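Local atomic coordinates of putative Oleoyl-[acyl-carrier protein] thioesterase (Lactobacillus plantarum, PDB entry 2OWN), a protein that probably hydrolyses the thioester of oleoyl-[acyl-carrier protein], releasing the fatty acid from its carrier, as a member of the acyl-ACP thioesterase family. Residues B[195-200]-B[252-257]; B[70-75]-B[203-208]; B[215-220]-B[240-245]. One frame throughout, in Å; residues are numbered along the deposited sequence.

Contact 1. Residues B[195-200]-B[252-257]; sequences TFLLQH and IQWRTL
The ring of Phe196 drives its edge into one face of the Trp254 indole in a T-shaped pair, the planes at 88° and the Phe196 ring centroid 4.9 Å from that of the five-membered ring of Trp254. CE1 of Phe196 does the touching, 3.6 Å from CE2 of Trp254 and over the middle of the indole, while Ile252 CG2 lies against the opposite face. Leu197 CD2 touches Trp254 CH2 at 3.7 Å, and His200 CB rests near CE3. An alanine in place of Trp254 would remove the surface that Phe196, Leu197 and His200 share, and would probably loosen the packing of Phe196 and of the turn against the strand. His200 in turn fixes Phe196: Phe196 CG is anti to the backbone N (chi1 180°), which places the phenyl ring against the His200 imidazole, with ND1 over its centre, and ND1 donates in the imidazole plane to a lone pair of Phe196 O at 2.7 Å. That carbonyl also accepts from Gln199 N, and a type I turn runs from Leu197 to His200. The turn leads from helix 194-197 into strand 200-209 of the C-terminal hotdog domain, where His200 and Thr256 form an antiparallel non-hydrogen-bonded pair with their side chains alongside each other. Beyond this pair, Leu257 N donates to Gln199 O at 2.9 Å and almost straight (172°), though from above the carbonyl plane. The extended Gln199 side chain returns the grip, NE2 donating to Leu257 O at 3.0 Å. Further out, Trp254 NE1 is bonded to Thr236 OG1, which helps hold the indole's rotation, and Arg255 turns away to a salt bridge with Asp201. Phe170 of the second subunit packs on Leu197 and Leu198.

Contact 2. Residues B[70-75]-B[203-208]; sequences IDITRM and VHVDVR. With SO4 (sulfate ion), chain O.
Strands 61-72 and 200-209 run antiparallel here, their short segments at 168°, and join the N-terminal and C-terminal hotdog domains edge to edge. Ile70 and Val205 form the hydrogen-bonded pair: Ile70 N donates to Val205 O at 2.7 Å, nearly along the C=O axis, and Val205 N donates back to Ile70 O at 2.9 Å. Ile72 N adds a third rung to Val203 O. The tight side is the buried apolar face, where Ile70 and Val205 point the same way, Ile70 CD1 lies 4.0 Å from Val205 CB, and Leu34 and Ile35 of helix 31-48 pack on Ile70. The other face, with Asp71 and His204, is looser and partly exposed; there a water lies within hydrogen-bonding distance of Asp71 OD1 and Val203 O, between the strands. Val203 and His204 both face Gln253 of strand 246-256, a classic beta bulge. Farther along, Arg208 makes a weak hydrogen bond to a sulfate, probably from the crystallisation liquor, that Gln67 also binds. With CG anti to the backbone N (chi1 -155°), the His204 ring swings across the neighbouring strand, so that Ile70 O sits over the centre of its face, 3.3 Å from His204 CG.

Contact 3. Residues B[215-220]-B[240-245]; sequences YGQTVT and IEVDDE
Chi1 of -51° sets Val219 CG1 anti to its carbonyl carbon, and chi1 of 179° turns Val242 CG1 anti to the backbone N and so leaves CG2 anti to the carbonyl carbon; Val219 CG1 and Val242 CG2 press together at 3.4 Å where the side chains cross obliquely, tighter than usual for carbons. The other Val242 methyl, CG1, packs at 3.7 Å against CD of Gln217, whose extended chain crosses the valine at about a right angle. Glu241 takes the crowded position, CG between the backbone N and the carbonyl carbon (chi1 60°), which lays the stem of its side chain beside Thr220, with Glu241 CG 3.9 Å from Thr220 CB; its OE2 is held by His222. Thr220 and Glu241 are a hydrogen-bonded antiparallel pair: Thr220 N donates to Glu241 O at 2.7 Å, nearly along the C=O axis, and Glu241 N returns to Thr220 O at 3.0 Å. Past this pair a water joins the two chains, donating to Thr218 O, accepting from Asp243 N and hydrogen-bonded to Thr220 OG1. Val242 N donates to Glu245 O across the loop that leads to strand 246-256. The contact is the open end of the hairpin formed by strands 218-227 and 233-241. Strand 162-167 flanks it beside Val219, strand 246-256 beside Ile240, and Trp187 of helix 184-191 packs on both Val219 and Ile240.

Overall arrangement
Contacts 1 and 2 are neighbours, their centres 13 Å apart, and meet directly where strands 200-209 and 246-256 pair: Gln253 of contact 1 probably bonds through its backbone to Val203 and His204 of contact 2. Contact 3 lies 27 Å from contact 1 and 25 Å from contact 2, centre to centre, touching neither. Along the chain contact 3 is nested inside the loop closed by contact 1, whereas contacts 1 and 2 interlock. Strands 218-227, 233-241, 246-256 and 200-209 follow in order across the C-terminal hotdog domain, with contacts 3 and 1 inside it; contact 2 carries the pairing on into the N-terminal domain, linking the two hotdog units within one chain.

Contact 1. Residues B[195-200]-B[252-257]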
# COMPACT_ATOMS: atom_id res chain seq x y z
N THR B 195 18.03 -7.25 -8.26
CA THR B 195 19.50 -7.43 -8.04
C THR B 195 20.18 -6.10 -7.60
O THR B 195 21.13 -6.14 -6.82
CB THR B 195 20.25 -8.01 -9.27
OG1 THR B 195 20.03 -7.18 -10.41
CG2 THR B 195 19.78 -9.43 -9.56
N PHE B 196 19.68 -4.97 -8.12
CA PHE B 196 20.15 -3.63 -7.71
C PHE B 196 19.54 -3.28 -6.34
O PHE B 196 20.27 -2.88 -5.43
CB PHE B 196 19.78 -2.54 -8.74
CG PHE B 196 20.23 -1.17 -8.35
CD1 PHE B 196 19.40 -0.34 -7.57
CD2 PHE B 196 21.51 -0.70 -8.72
CE1 PHE B 196 19.83 0.95 -7.15
CE2 PHE B 196 21.96 0.60 -8.32
CZ PHE B 196 21.12 1.43 -7.54
N LEU B 197 18.21 -3.37 -6.24
CA LEU B 197 17.45 -3.01 -5.01
C LEU B 197 17.84 -3.77 -3.75
O LEU B 197 17.87 -3.18 -2.67
CB LEU B 197 15.92 -3.13 -5.24
CG LEU B 197 15.32 -2.22 -6.32
CD1 LEU B 197 13.86 -2.59 -6.57
CD2 LEU B 197 15.46 -0.75 -5.94
N LEU B 198 18.15 -5.06 -3.91
CA LEU B 198 18.59 -5.92 -2.79
C LEU B 198 20.02 -5.66 -2.28
O LEU B 198 20.36 -6.20 -1.22
CB LEU B 198 18.39 -7.42 -3.12
CG LEU B 198 16.91 -7.86 -3.22
CD1 LEU B 198 16.82 -9.26 -3.85
CD2 LEU B 198 16.18 -7.80 -1.85
N GLN B 199 20.84 -4.86 -2.98
CA GLN B 199 22.21 -4.52 -2.53
C GLN B 199 22.50 -3.00 -2.51
O GLN B 199 23.65 -2.56 -2.63
CB GLN B 199 23.23 -5.34 -3.34
CG GLN B 199 24.60 -5.49 -2.66
CD GLN B 199 25.52 -6.51 -3.27
OE1 GLN B 199 25.18 -7.23 -4.21
NE2 GLN B 199 26.73 -6.57 -2.71
N HIS B 200 21.44 -2.20 -2.32
CA HIS B 200 21.50 -0.73 -2.25
C HIS B 200 20.46 -0.16 -1.28
O HIS B 200 19.32 -0.62 -1.27
CB HIS B 200 21.33 -0.08 -3.64
CG HIS B 200 22.48 -0.33 -4.56
ND1 HIS B 200 22.54 -1.43 -5.39
CD2 HIS B 200 23.64 0.34 -4.74
CE1 HIS B 200 23.69 -1.42 -6.04
NE2 HIS B 200 24.38 -0.35 -5.67
N ILE B 252 17.97 9.73 -7.44
CA ILE B 252 18.15 9.02 -6.16
C ILE B 252 19.62 8.68 -5.96
O ILE B 252 20.27 8.19 -6.89
CB ILE B 252 17.30 7.71 -6.08
CG1 ILE B 252 15.81 7.98 -6.35
CG2 ILE B 252 17.46 7.02 -4.71
CD1 ILE B 252 14.95 6.73 -6.37
N GLN B 253 20.13 8.95 -4.75
CA GLN B 253 21.49 8.62 -4.34
C GLN B 253 21.33 7.38 -3.45
O GLN B 253 20.49 7.38 -2.53
CB GLN B 253 22.15 9.79 -3.61
CG GLN B 253 22.16 11.13 -4.39
CD GLN B 253 22.91 11.09 -5.73
OE1 GLN B 253 23.68 10.17 -6.01
NE2 GLN B 253 22.70 12.12 -6.55
N TRP B 254 22.13 6.35 -3.74
CA TRP B 254 22.11 5.07 -3.02
C TRP B 254 23.47 4.69 -2.46
O TRP B 254 24.46 5.07 -3.06
CB TRP B 254 21.76 3.93 -3.99
CG TRP B 254 20.49 4.04 -4.71
CD1 TRP B 254 20.27 4.73 -5.85
CD2 TRP B 254 19.26 3.36 -4.41
NE1 TRP B 254 18.98 4.56 -6.27
CE2 TRP B 254 18.32 3.74 -5.40
CE3 TRP B 254 18.85 2.48 -3.38
CZ2 TRP B 254 16.99 3.25 -5.42
CZ3 TRP B 254 17.52 2.00 -3.38
CH2 TRP B 254 16.60 2.39 -4.41
N ARG B 255 23.49 3.92 -1.37
CA ARG B 255 24.72 3.41 -0.76
C ARG B 255 24.80 1.93 -1.16
O ARG B 255 23.85 1.19 -0.91
CB ARG B 255 24.73 3.51 0.77
CG ARG B 255 26.09 3.16 1.39
CD ARG B 255 26.15 3.33 2.90
NE ARG B 255 25.34 2.35 3.64
CZ ARG B 255 24.06 2.47 4.03
NH1 ARG B 255 23.31 3.56 3.76
NH2 ARG B 255 23.51 1.45 4.71
N THR B 256 25.92 1.52 -1.76
CA THR B 256 26.15 0.12 -2.18
C THR B 256 26.50 -0.69 -0.93
O THR B 256 27.44 -0.34 -0.21
CB THR B 256 27.24 0.03 -3.25
OG1 THR B 256 26.86 0.84 -4.36
CG2 THR B 256 27.47 -1.42 -3.72
N LEU B 257 25.72 -1.76 -0.69
CA LEU B 257 25.91 -2.64 0.46
C LEU B 257 27.01 -3.67 0.14
O LEU B 257 27.15 -4.06 -1.04
CB LEU B 257 24.60 -3.35 0.83
CG LEU B 257 23.41 -2.44 1.16
CD1 LEU B 257 22.16 -3.27 1.39
CD2 LEU B 257 23.66 -1.51 2.36

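Contact 2. Residues B[70-75]-B[203-208]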
# COMPACT_ATOMS: atom_id res chain seq x y z
N ILE B 70 14.61 14.73 -0.14
CA ILE B 70 14.59 13.77 0.99
C ILE B 70 16.02 13.36 1.34
O ILE B 70 16.73 12.92 0.45
CB ILE B 70 13.76 12.50 0.63
CG1 ILE B 70 12.39 12.84 0.02
CG2 ILE B 70 13.61 11.57 1.86
CD1 ILE B 70 11.60 11.64 -0.43
N ASP B 71 16.42 13.55 2.60
CA ASP B 71 17.73 13.19 3.15
C ASP B 71 17.45 11.98 4.02
O ASP B 71 16.81 12.13 5.05
CB ASP B 71 18.32 14.37 3.95
CG ASP B 71 19.71 14.08 4.56
OD1 ASP B 71 20.36 13.06 4.27
OD2 ASP B 71 20.17 14.94 5.35
N ILE B 72 17.92 10.79 3.62
CA ILE B 72 17.69 9.53 4.34
C ILE B 72 18.93 9.01 5.08
O ILE B 72 19.93 8.69 4.44
CB ILE B 72 17.14 8.42 3.36
CG1 ILE B 72 15.86 8.91 2.66
CG2 ILE B 72 16.86 7.10 4.11
CD1 ILE B 72 15.30 7.96 1.65
N THR B 73 18.86 8.95 6.42
CA THR B 73 19.91 8.39 7.30
C THR B 73 19.69 6.87 7.23
O THR B 73 20.63 6.11 6.97
CB THR B 73 19.84 8.94 8.73
OG1 THR B 73 20.05 10.36 8.70
CG2 THR B 73 20.90 8.31 9.64
N ARG B 74 18.47 6.44 7.54
CA ARG B 74 18.04 5.03 7.38
C ARG B 74 16.51 4.99 7.27
O ARG B 74 15.84 5.81 7.91
CB ARG B 74 18.53 4.08 8.47
CG ARG B 74 17.90 4.16 9.86
CD ARG B 74 18.36 3.02 10.70
NE ARG B 74 17.71 3.03 12.00
CZ ARG B 74 16.51 2.52 12.30
NH1 ARG B 74 15.71 1.96 11.37
NH2 ARG B 74 16.08 2.62 13.56
N MSE B 75 15.99 4.04 6.50
CA MSE B 75 14.54 3.88 6.34
C MSE B 75 13.96 3.20 7.58
O MSE B 75 14.67 2.40 8.21
CB MSE B 75 14.17 3.08 5.08
CG MSE B 75 14.59 3.77 3.80
SE MSE B 75 13.60 5.43 3.52
CE MSE B 75 11.94 4.74 2.81
N VAL B 203 19.93 6.91 0.28
CA VAL B 203 20.71 7.98 0.91
C VAL B 203 19.99 9.32 0.69
O VAL B 203 19.82 10.08 1.66
CB VAL B 203 22.17 8.03 0.37
CG1 VAL B 203 22.98 9.17 1.00
CG2 VAL B 203 22.87 6.71 0.64
N HIS B 204 19.60 9.62 -0.56
CA HIS B 204 18.93 10.87 -0.91
C HIS B 204 17.97 10.71 -2.10
O HIS B 204 18.18 9.83 -2.93
CB HIS B 204 20.02 11.90 -1.25
CG HIS B 204 19.60 13.32 -1.08
ND1 HIS B 204 18.96 14.05 -2.05
CD2 HIS B 204 19.77 14.15 -0.02
CE1 HIS B 204 18.73 15.27 -1.59
NE2 HIS B 204 19.21 15.35 -0.36
N VAL B 205 16.91 11.53 -2.14
CA VAL B 205 15.91 11.55 -3.23
C VAL B 205 15.45 12.99 -3.55
O VAL B 205 15.13 13.74 -2.63
CB VAL B 205 14.63 10.71 -2.89
CG1 VAL B 205 13.66 10.68 -4.07
CG2 VAL B 205 14.97 9.27 -2.47
N ASP B 206 15.47 13.36 -4.84
CA ASP B 206 14.98 14.66 -5.36
C ASP B 206 13.83 14.35 -6.29
O ASP B 206 13.99 13.45 -7.11
CB ASP B 206 16.01 15.40 -6.19
CG ASP B 206 17.19 15.83 -5.40
OD1 ASP B 206 17.07 16.12 -4.19
OD2 ASP B 206 18.24 15.96 -6.06
N VAL B 207 12.71 15.06 -6.17
CA VAL B 207 11.53 14.86 -7.04
C VAL B 207 11.02 16.20 -7.57
O VAL B 207 11.01 17.17 -6.82
CB VAL B 207 10.36 14.16 -6.29
CG1 VAL B 207 9.24 13.77 -7.27
CG2 VAL B 207 10.82 12.91 -5.56
N ARG B 208 10.64 16.23 -8.85
CA ARG B 208 10.03 17.39 -9.52
C ARG B 208 8.77 16.87 -10.22
O ARG B 208 8.91 15.95 -11.03
CB ARG B 208 10.97 18.03 -10.55
CG ARG B 208 12.16 18.78 -9.97
CD ARG B 208 11.75 20.09 -9.35
NE ARG B 208 12.89 20.87 -8.86
CZ ARG B 208 13.50 20.72 -7.67
NH1 ARG B 208 13.13 19.81 -6.76
NH2 ARG B 208 14.54 21.51 -7.38
S SO4 O . 13.37 25.18 -9.39
O1 SO4 O . 14.56 24.48 -8.94
O2 SO4 O . 12.56 24.27 -10.19
O3 SO4 O . 12.62 25.63 -8.22
O4 SO4 O . 13.73 26.35 -10.18
O HOH W 1 21.68 10.84 3.62

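Contact 3. Residues B[215-220]-B[240-245]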
# COMPACT_ATOMS: atom_id res chain seq x y z
N TYR B 215 -6.26 8.56 -14.28
CA TYR B 215 -6.77 7.17 -14.39
C TYR B 215 -6.97 6.82 -15.87
O TYR B 215 -7.43 7.67 -16.65
CB TYR B 215 -8.07 7.00 -13.58
CG TYR B 215 -8.78 5.67 -13.73
CD1 TYR B 215 -8.34 4.52 -13.02
CD2 TYR B 215 -9.92 5.55 -14.57
CE1 TYR B 215 -9.03 3.26 -13.16
CE2 TYR B 215 -10.61 4.30 -14.71
CZ TYR B 215 -10.16 3.17 -14.00
OH TYR B 215 -10.84 1.99 -14.17
N GLY B 216 -6.58 5.60 -16.24
CA GLY B 216 -6.66 5.12 -17.63
C GLY B 216 -5.42 5.36 -18.50
O GLY B 216 -5.29 4.72 -19.55
N GLN B 217 -4.53 6.28 -18.08
CA GLN B 217 -3.29 6.59 -18.81
C GLN B 217 -2.22 5.54 -18.50
O GLN B 217 -2.19 4.97 -17.39
CB GLN B 217 -2.73 7.98 -18.46
CG GLN B 217 -3.62 9.15 -18.89
CD GLN B 217 -3.03 10.52 -18.53
OE1 GLN B 217 -2.46 10.72 -17.46
NE2 GLN B 217 -3.21 11.48 -19.43
N THR B 218 -1.37 5.28 -19.50
CA THR B 218 -0.25 4.35 -19.41
C THR B 218 0.98 5.26 -19.32
O THR B 218 1.23 6.04 -20.25
CB THR B 218 -0.14 3.43 -20.64
OG1 THR B 218 -1.37 2.74 -20.84
CG2 THR B 218 1.01 2.41 -20.46
N VAL B 219 1.69 5.18 -18.19
CA VAL B 219 2.93 5.95 -17.96
C VAL B 219 4.13 5.09 -18.42
O VAL B 219 4.07 3.85 -18.36
CB VAL B 219 3.11 6.44 -16.48
CG1 VAL B 219 1.85 7.16 -16.00
CG2 VAL B 219 3.44 5.33 -15.52
N THR B 220 5.19 5.76 -18.88
CA THR B 220 6.44 5.14 -19.33
C THR B 220 7.50 5.62 -18.33
O THR B 220 7.75 6.83 -18.25
CB THR B 220 6.79 5.54 -20.77
OG1 THR B 220 5.68 5.23 -21.63
CG2 THR B 220 8.03 4.81 -21.26
N ILE B 240 9.35 9.82 -15.48
CA ILE B 240 8.01 9.25 -15.68
C ILE B 240 7.36 10.20 -16.71
O ILE B 240 7.34 11.42 -16.49
CB ILE B 240 7.15 9.19 -14.41
CG1 ILE B 240 7.84 8.41 -13.28
CG2 ILE B 240 5.77 8.56 -14.71
CD1 ILE B 240 8.11 6.94 -13.56
N GLU B 241 6.87 9.63 -17.82
CA GLU B 241 6.18 10.37 -18.88
C GLU B 241 4.90 9.66 -19.34
O GLU B 241 4.77 8.45 -19.14
CB GLU B 241 7.12 10.62 -20.07
CG GLU B 241 7.67 9.36 -20.74
CD GLU B 241 8.62 9.64 -21.90
OE1 GLU B 241 8.94 10.81 -22.22
OE2 GLU B 241 9.04 8.64 -22.52
N VAL B 242 3.98 10.42 -19.94
CA VAL B 242 2.69 9.92 -20.49
C VAL B 242 2.56 10.41 -21.95
O VAL B 242 2.00 11.49 -22.19
CB VAL B 242 1.49 10.32 -19.59
CG1 VAL B 242 0.17 9.82 -20.18
CG2 VAL B 242 1.66 9.75 -18.20
N ASP B 243 3.13 9.63 -22.88
CA ASP B 243 3.12 9.87 -24.34
C ASP B 243 3.86 11.17 -24.76
O ASP B 243 3.23 12.12 -25.24
CB ASP B 243 1.67 9.82 -24.89
N ASP B 244 5.18 11.16 -24.55
CA ASP B 244 6.10 12.29 -24.87
C ASP B 244 5.73 13.62 -24.15
O ASP B 244 5.55 14.67 -24.78
CB ASP B 244 6.25 12.46 -26.40
CG ASP B 244 6.87 11.23 -27.11
OD1 ASP B 244 7.39 10.29 -26.46
OD2 ASP B 244 6.84 11.24 -28.36
N GLU B 245 5.56 13.51 -22.83
CA GLU B 245 5.22 14.64 -21.95
C GLU B 245 5.71 14.31 -20.54
O GLU B 245 5.25 13.31 -19.99
CB GLU B 245 3.71 14.90 -21.97
CG GLU B 245 3.27 16.18 -21.22
CD GLU B 245 1.77 16.44 -21.26
OE1 GLU B 245 0.98 15.48 -21.13
OE2 GLU B 245 1.38 17.62 -21.36
O HOH W 2 3.45 6.82 -21.96